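Side-chain contacts in charybdin (Charybdis maritima, PDB 2B7U), which is a plant ribosome-inactivating protein, a single chain built on a mixed beta sheet packed against helices: residues Gly57-Leu62 / Val68-Ile73; Leu78-Tyr83 / Ile159-Met164. All coordinates share one frame; numbering follows the deposited sequence. Where two conformers were deposited one is given.

From the N terminus, the chain lays down strand 7-15 and helix 21-35 before it reaches strand 56-64, the first partner of contact 1. A short turn then brings in strand 67-74, and contact 1 closes this tight hairpin. The chain turns again into strand 80-84, the next strand of the same sheet, where contact 2 opens; it closes at helix 151-170, 76 residues on from the end of the first segment. The two contacts therefore follow in series, neither nested nor crossed. They touch through the pairing of strand 67-74 with strand 80-84, where V71 packs on L80. Contact 1 holds two strands edge to edge, and contact 2 joins the sheet to a helix lying over it.

Contact 1. Residues Gly57-Leu62 / Val68-Ile73; sequences GFDLKL and VTTVRI
D59 and R72 meet on one face of the paired strands, their flat groups nearly coplanar, the carboxylate and guanidinium planes 17° apart. R72 grips side-on in a salt bridge: R72 NE reaches D59 OD1 at 2.8 Å and R72 NH2 reaches D59 OD2 at 3.1 Å. Both oxygens use the syn lone pair, both N-H bonds run almost straight, and two bonds at once fix the rotation of the carboxylate. The R72 chain leaves with CG anti to its backbone N (chi1 -169°) and bends at chi3, which turns the guanidinium edge to the acid; W91 adds a cation-pi contact. T70 CG2 lies beside the same carboxylate, 3.7 Å from D59 OD2. Farther along, the extended K61 chain passes T70, with K61 CG 3.7 Å from T70 OG1.

These residues belong to an antiparallel beta hairpin, strands 56-64 and 67-74, within the mixed sheet of this ribosome-inactivating protein. F58-I73, L60-V71 and L62-T69 are hydrogen-bonded pairs, each closed by two backbone bonds; D59-R72 and K61-T70 are the non-hydrogen-bonded pairs, and at the first of these the salt bridge spans the strands.

The other face is largely apolar. I73 sits over the F58 ring in a CH-pi contact, its CB 4.0 Å from the ring centroid, while I73 CG2 comes within 3.5 Å of F58 CE2. With chi1 67°, F58 CG lies between its backbone N and carbonyl carbon, bringing the ring across to I73. L60 CD2 meets I73 CD1 more loosely, at 4.3 Å. Helix 151-170 packs on this face, F165 touching L60 and L62 and C166 touching I73; L31 and L35 of helix 21-35 reach F58.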
loop_
_atom_site.group_PDB
_atom_site.type_symbol
_atom_site.label_atom_id
_atom_site.label_comp_id
_atom_site.label_asym_id
_atom_site.label_seq_id
_atom_site.Cartn_x
_atom_site.Cartn_y
_atom_site.Cartn_z
ATOM N N GLY A 57 7.625 -10.575 -2.291
ATOM C CA GLY A 57 7.455 -9.465 -1.361
ATOM C C GLY A 57 8.650 -8.544 -1.331
ATOM O O GLY A 57 9.630 -8.747 -2.045
ATOM N N PHE A 58 8.559 -7.506 -0.515
ATOM C CA PHE A 58 9.688 -6.642 -0.211
ATOM C C PHE A 58 9.563 -6.215 1.250
ATOM O O PHE A 58 8.496 -6.332 1.846
ATOM C CB PHE A 58 9.744 -5.420 -1.128
ATOM C CG PHE A 58 8.616 -4.444 -0.939
ATOM C CD1 PHE A 58 8.804 -3.285 -0.203
ATOM C CD2 PHE A 58 7.379 -4.667 -1.532
ATOM C CE1 PHE A 58 7.769 -2.348 -0.068
ATOM C CE2 PHE A 58 6.343 -3.755 -1.392
ATOM C CZ PHE A 58 6.534 -2.599 -0.657
ATOM N N ASP A 59 10.666 -5.748 1.817
ATOM C CA ASP A 59 10.669 -5.270 3.194
ATOM C C ASP A 59 10.844 -3.758 3.284
ATOM O O ASP A 59 11.612 -3.158 2.517
ATOM C CB ASP A 59 11.798 -5.938 3.951
ATOM C CG ASP A 59 11.431 -7.289 4.510
ATOM O OD1 ASP A 59 10.269 -7.745 4.369
ATOM O OD2 ASP A 59 12.331 -7.898 5.147
ATOM N N LEU A 60 10.093 -3.155 4.204
ATOM C CA LEU A 60 10.122 -1.721 4.466
ATOM C C LEU A 60 10.593 -1.548 5.905
ATOM O O LEU A 60 9.881 -1.887 6.830
ATOM C CB LEU A 60 8.724 -1.124 4.289
ATOM C CG LEU A 60 8.507 0.311 4.762
ATOM C CD1 LEU A 60 9.398 1.286 4.010
ATOM C CD2 LEU A 60 7.014 0.693 4.661
ATOM N N LYS A 61 11.805 -1.035 6.072
ATOM C CA LYS A 61 12.389 -0.855 7.402
ATOM C C LYS A 61 12.227 0.603 7.808
ATOM O O LYS A 61 12.648 1.518 7.084
ATOM C CB LYS A 61 13.868 -1.255 7.385
ATOM C CG LYS A 61 14.530 -1.314 8.757
ATOM C CD LYS A 61 15.775 -2.212 8.642
ATOM C CE LYS A 61 16.694 -2.154 9.814
ATOM N NZ LYS A 61 17.977 -2.868 9.485
ATOM N N LEU A 62 11.588 0.827 8.951
ATOM C CA LEU A 62 11.302 2.172 9.434
ATOM C C LEU A 62 11.977 2.350 10.776
ATOM O O LEU A 62 11.816 1.520 11.646
ATOM C CB LEU A 62 9.804 2.375 9.600
ATOM C CG LEU A 62 8.948 2.197 8.350
ATOM C CD1 LEU A 62 7.466 2.346 8.708
ATOM C CD2 LEU A 62 9.338 3.148 7.269
ATOM N N VAL A 68 12.886 0.475 15.842
ATOM C CA VAL A 68 12.823 -0.025 14.466
ATOM C C VAL A 68 11.741 -1.078 14.321
ATOM O O VAL A 68 11.476 -1.881 15.217
ATOM C CB VAL A 68 14.177 -0.672 14.011
ATOM C CG1 VAL A 68 15.329 0.220 14.326
ATOM C CG2 VAL A 68 14.400 -2.016 14.642
ATOM N N THR A 69 11.105 -1.054 13.168
ATOM C CA THR A 69 10.293 -2.162 12.760
ATOM C C THR A 69 10.533 -2.391 11.275
ATOM O O THR A 69 10.967 -1.505 10.567
ATOM C CB THR A 69 8.812 -1.927 13.077
ATOM O OG1 THR A 69 8.072 -3.131 12.822
ATOM C CG2 THR A 69 8.248 -0.777 12.287
ATOM N N THR A 70 10.311 -3.620 10.858
ATOM C CA THR A 70 10.368 -3.985 9.460
ATOM C C THR A 70 9.021 -4.572 9.092
ATOM O O THR A 70 8.549 -5.478 9.771
ATOM C CB THR A 70 11.465 -5.010 9.173
ATOM O OG1 THR A 70 12.732 -4.479 9.604
ATOM C CG2 THR A 70 11.520 -5.313 7.683
ATOM N N VAL A 71 8.445 -4.063 8.004
ATOM C CA VAL A 71 7.158 -4.545 7.514
ATOM C C VAL A 71 7.383 -5.301 6.212
ATOM O O VAL A 71 8.118 -4.841 5.347
ATOM C CB VAL A 71 6.161 -3.375 7.303
ATOM C CG1 VAL A 71 4.826 -3.900 6.906
ATOM C CG2 VAL A 71 6.042 -2.558 8.623
ATOM N N ARG A 72 6.739 -6.447 6.068
ATOM C CA ARG A 72 6.869 -7.259 4.842
ATOM C C ARG A 72 5.577 -7.100 4.053
ATOM O O ARG A 72 4.497 -7.250 4.589
ATOM C CB ARG A 72 7.082 -8.706 5.182
ATOM C CG ARG A 72 7.470 -9.540 4.009
ATOM C CD ARG A 72 8.306 -10.741 4.425
ATOM N NE ARG A 72 9.629 -10.370 4.946
ATOM C CZ ARG A 72 10.482 -11.241 5.477
ATOM N NH1 ARG A 72 10.159 -12.527 5.579
ATOM N NH2 ARG A 72 11.660 -10.821 5.916
ATOM N N ILE A 73 5.731 -6.725 2.788
ATOM C CA ILE A 73 4.604 -6.346 1.930
ATOM C C ILE A 73 4.653 -7.141 0.627
ATOM O O ILE A 73 5.719 -7.322 0.055
ATOM C CB ILE A 73 4.702 -4.832 1.637
ATOM C CG1 ILE A 73 4.650 -4.046 2.957
ATOM C CG2 ILE A 73 3.580 -4.372 0.719
ATOM C CD1 ILE A 73 4.937 -2.564 2.855
#

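Contact 2. Residues Leu78-Tyr83 / Ile159-Met164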
loop_
_atom_site.group_PDB
_atom_site.type_symbol
_atom_site.label_atom_id
_atom_site.label_comp_id
_atom_site.label_asym_id
_atom_site.label_seq_id
_atom_site.Cartn_x
_atom_site.Cartn_y
_atom_site.Cartn_z
ATOM N N LEU A 78 0.752 -4.868 -3.152
ATOM C CA LEU A 78 1.089 -3.900 -2.121
ATOM C C LEU A 78 0.315 -4.072 -0.809
ATOM O O LEU A 78 0.187 -3.142 -0.017
ATOM C CB LEU A 78 0.965 -2.463 -2.662
ATOM C CG LEU A 78 1.900 -2.166 -3.826
ATOM C CD1 LEU A 78 1.797 -0.682 -4.243
ATOM C CD2 LEU A 78 3.325 -2.543 -3.545
ATOM N N VAL A 79 -0.117 -5.296 -0.544
ATOM C CA VAL A 79 -0.815 -5.612 0.678
ATOM C C VAL A 79 0.203 -5.957 1.782
ATOM O O VAL A 79 1.140 -6.732 1.591
ATOM C CB VAL A 79 -1.798 -6.768 0.462
ATOM C CG1 VAL A 79 -2.393 -7.249 1.756
ATOM C CG2 VAL A 79 -2.928 -6.340 -0.475
ATOM N N LEU A 80 -0.001 -5.363 2.943
ATOM C CA LEU A 80 0.862 -5.623 4.095
ATOM C C LEU A 80 0.637 -7.065 4.570
ATOM O O LEU A 80 -0.503 -7.515 4.734
ATOM C CB LEU A 80 0.545 -4.590 5.190
ATOM C CG LEU A 80 1.671 -4.186 6.144
ATOM C CD1 LEU A 80 1.441 -2.792 6.689
ATOM C CD2 LEU A 80 1.753 -5.205 7.275
ATOM N N ARG A 81 1.712 -7.819 4.797
ATOM C CA ARG A 81 1.563 -9.202 5.250
ATOM C C ARG A 81 2.054 -9.477 6.667
ATOM O O ARG A 81 1.578 -10.415 7.331
ATOM C CB ARG A 81 2.269 -10.162 4.289
ATOM C CG ARG A 81 2.093 -11.670 4.577
ATOM C CD ARG A 81 0.662 -12.068 4.775
ATOM N NE ARG A 81 -0.178 -11.715 3.635
ATOM C CZ ARG A 81 -1.489 -11.485 3.707
ATOM N NH1 ARG A 81 -2.139 -11.599 4.862
ATOM N NH2 ARG A 81 -2.166 -11.163 2.621
ATOM N N GLY A 82 3.023 -8.702 7.144
ATOM C CA GLY A 82 3.546 -8.936 8.485
ATOM C C GLY A 82 4.556 -7.898 8.891
ATOM O O GLY A 82 4.893 -7.029 8.116
ATOM N N TYR A 83 5.000 -7.986 10.132
ATOM C CA TYR A 83 6.017 -7.065 10.629
ATOM C C TYR A 83 6.830 -7.734 11.733
ATOM O O TYR A 83 6.405 -8.729 12.341
ATOM C CB TYR A 83 5.398 -5.754 11.099
ATOM C CG TYR A 83 4.726 -5.881 12.434
ATOM C CD1 TYR A 83 5.391 -5.575 13.616
ATOM C CD2 TYR A 83 3.405 -6.325 12.524
ATOM C CE1 TYR A 83 4.767 -5.739 14.853
ATOM C CE2 TYR A 83 2.772 -6.482 13.762
ATOM C CZ TYR A 83 3.457 -6.164 14.912
ATOM O OH TYR A 83 2.845 -6.322 16.138
ATOM N N ILE A 159 -2.385 0.450 10.242
ATOM C CA ILE A 159 -3.176 1.339 9.403
ATOM C C ILE A 159 -2.331 2.545 8.962
ATOM O O ILE A 159 -2.325 2.917 7.794
ATOM C CB ILE A 159 -4.453 1.829 10.109
ATOM C CG1 ILE A 159 -5.387 0.658 10.348
ATOM C CG2 ILE A 159 -5.133 2.889 9.288
ATOM C CD1 ILE A 159 -6.477 0.906 11.318
ATOM N N VAL A 160 -1.619 3.151 9.911
ATOM C CA VAL A 160 -0.805 4.302 9.570
ATOM C C VAL A 160 0.265 3.926 8.530
ATOM O O VAL A 160 0.457 4.624 7.524
ATOM C CB VAL A 160 -0.159 4.920 10.849
ATOM C CG1 VAL A 160 0.858 5.953 10.479
ATOM C CG2 VAL A 160 -1.246 5.519 11.720
ATOM N N VAL A 161 0.964 2.813 8.745
ATOM C CA VAL A 161 1.963 2.390 7.781
ATOM C C VAL A 161 1.335 2.060 6.413
ATOM O O VAL A 161 1.822 2.490 5.353
ATOM C CB VAL A 161 2.753 1.194 8.312
ATOM C CG1 VAL A 161 3.607 0.590 7.206
ATOM C CG2 VAL A 161 3.580 1.601 9.534
ATOM N N SER A 162 0.237 1.329 6.413
ATOM C CA SER A 162 -0.446 0.993 5.159
ATOM C C SER A 162 -0.864 2.251 4.405
ATOM O O SER A 162 -0.691 2.319 3.179
ATOM C CB SER A 162 -1.652 0.108 5.429
ATOM O OG SER A 162 -2.210 -0.351 4.202
ATOM N N GLN A 163 -1.441 3.233 5.096
ATOM C CA GLN A 163 -1.892 4.446 4.441
ATOM C C GLN A 163 -0.715 5.242 3.911
ATOM O O GLN A 163 -0.676 5.641 2.741
ATOM C CB GLN A 163 -2.736 5.293 5.372
ATOM C CG GLN A 163 -4.085 4.707 5.702
ATOM C CD GLN A 163 -5.028 4.784 4.538
ATOM O OE1 GLN A 163 -4.917 5.677 3.695
ATOM N NE2 GLN A 163 -5.959 3.823 4.449
ATOM N N MET A 164 0.279 5.465 4.753
ATOM C CA MET A 164 1.351 6.363 4.360
ATOM C C MET A 164 2.387 5.786 3.425
ATOM O O MET A 164 3.143 6.548 2.805
ATOM C CB MET A 164 2.021 6.957 5.611
ATOM C CG MET A 164 1.050 7.720 6.444
ATOM S SD MET A 164 1.774 8.568 7.887
ATOM C CE MET A 164 2.595 9.947 7.090
HETATM O O HOH W 1 -1.957 -3.080 3.082
#
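L80 meets V161 in the apolar contact between segments 78-83 and 159-164: L80 CD1 lies 4.0 Å from V161 CG1, and the two side chains cross at about a right angle. With CG roughly anti to the backbone N (chi1 -151°), L80 extends toward the helix and puts one methyl, CD1, against it. L80 CD1 also rests beside the next helical residue, 4.3 Å from S162 N and 4.4 Å from S162 CB. No direct hydrogen bond joins the segments. A water does so instead: it accepts from L80 N at 3.0 Å and is hydrogen-bonded to S162 OG at 3.0 Å, giving both buried polar atoms a partner beside the apolar contact. S162 OG is also hydrogen-bonded to Y117 OH, which probably helps to position the hydroxyl bound to the water. Just beyond L80, R81 and G82 both face R72 in a classic beta bulge of the strand pairing. L80 also touches V71 of strand 67-74 and L158 of helix 151-170, while on that helix I159 packs on L120 and A124 of helix 117-124.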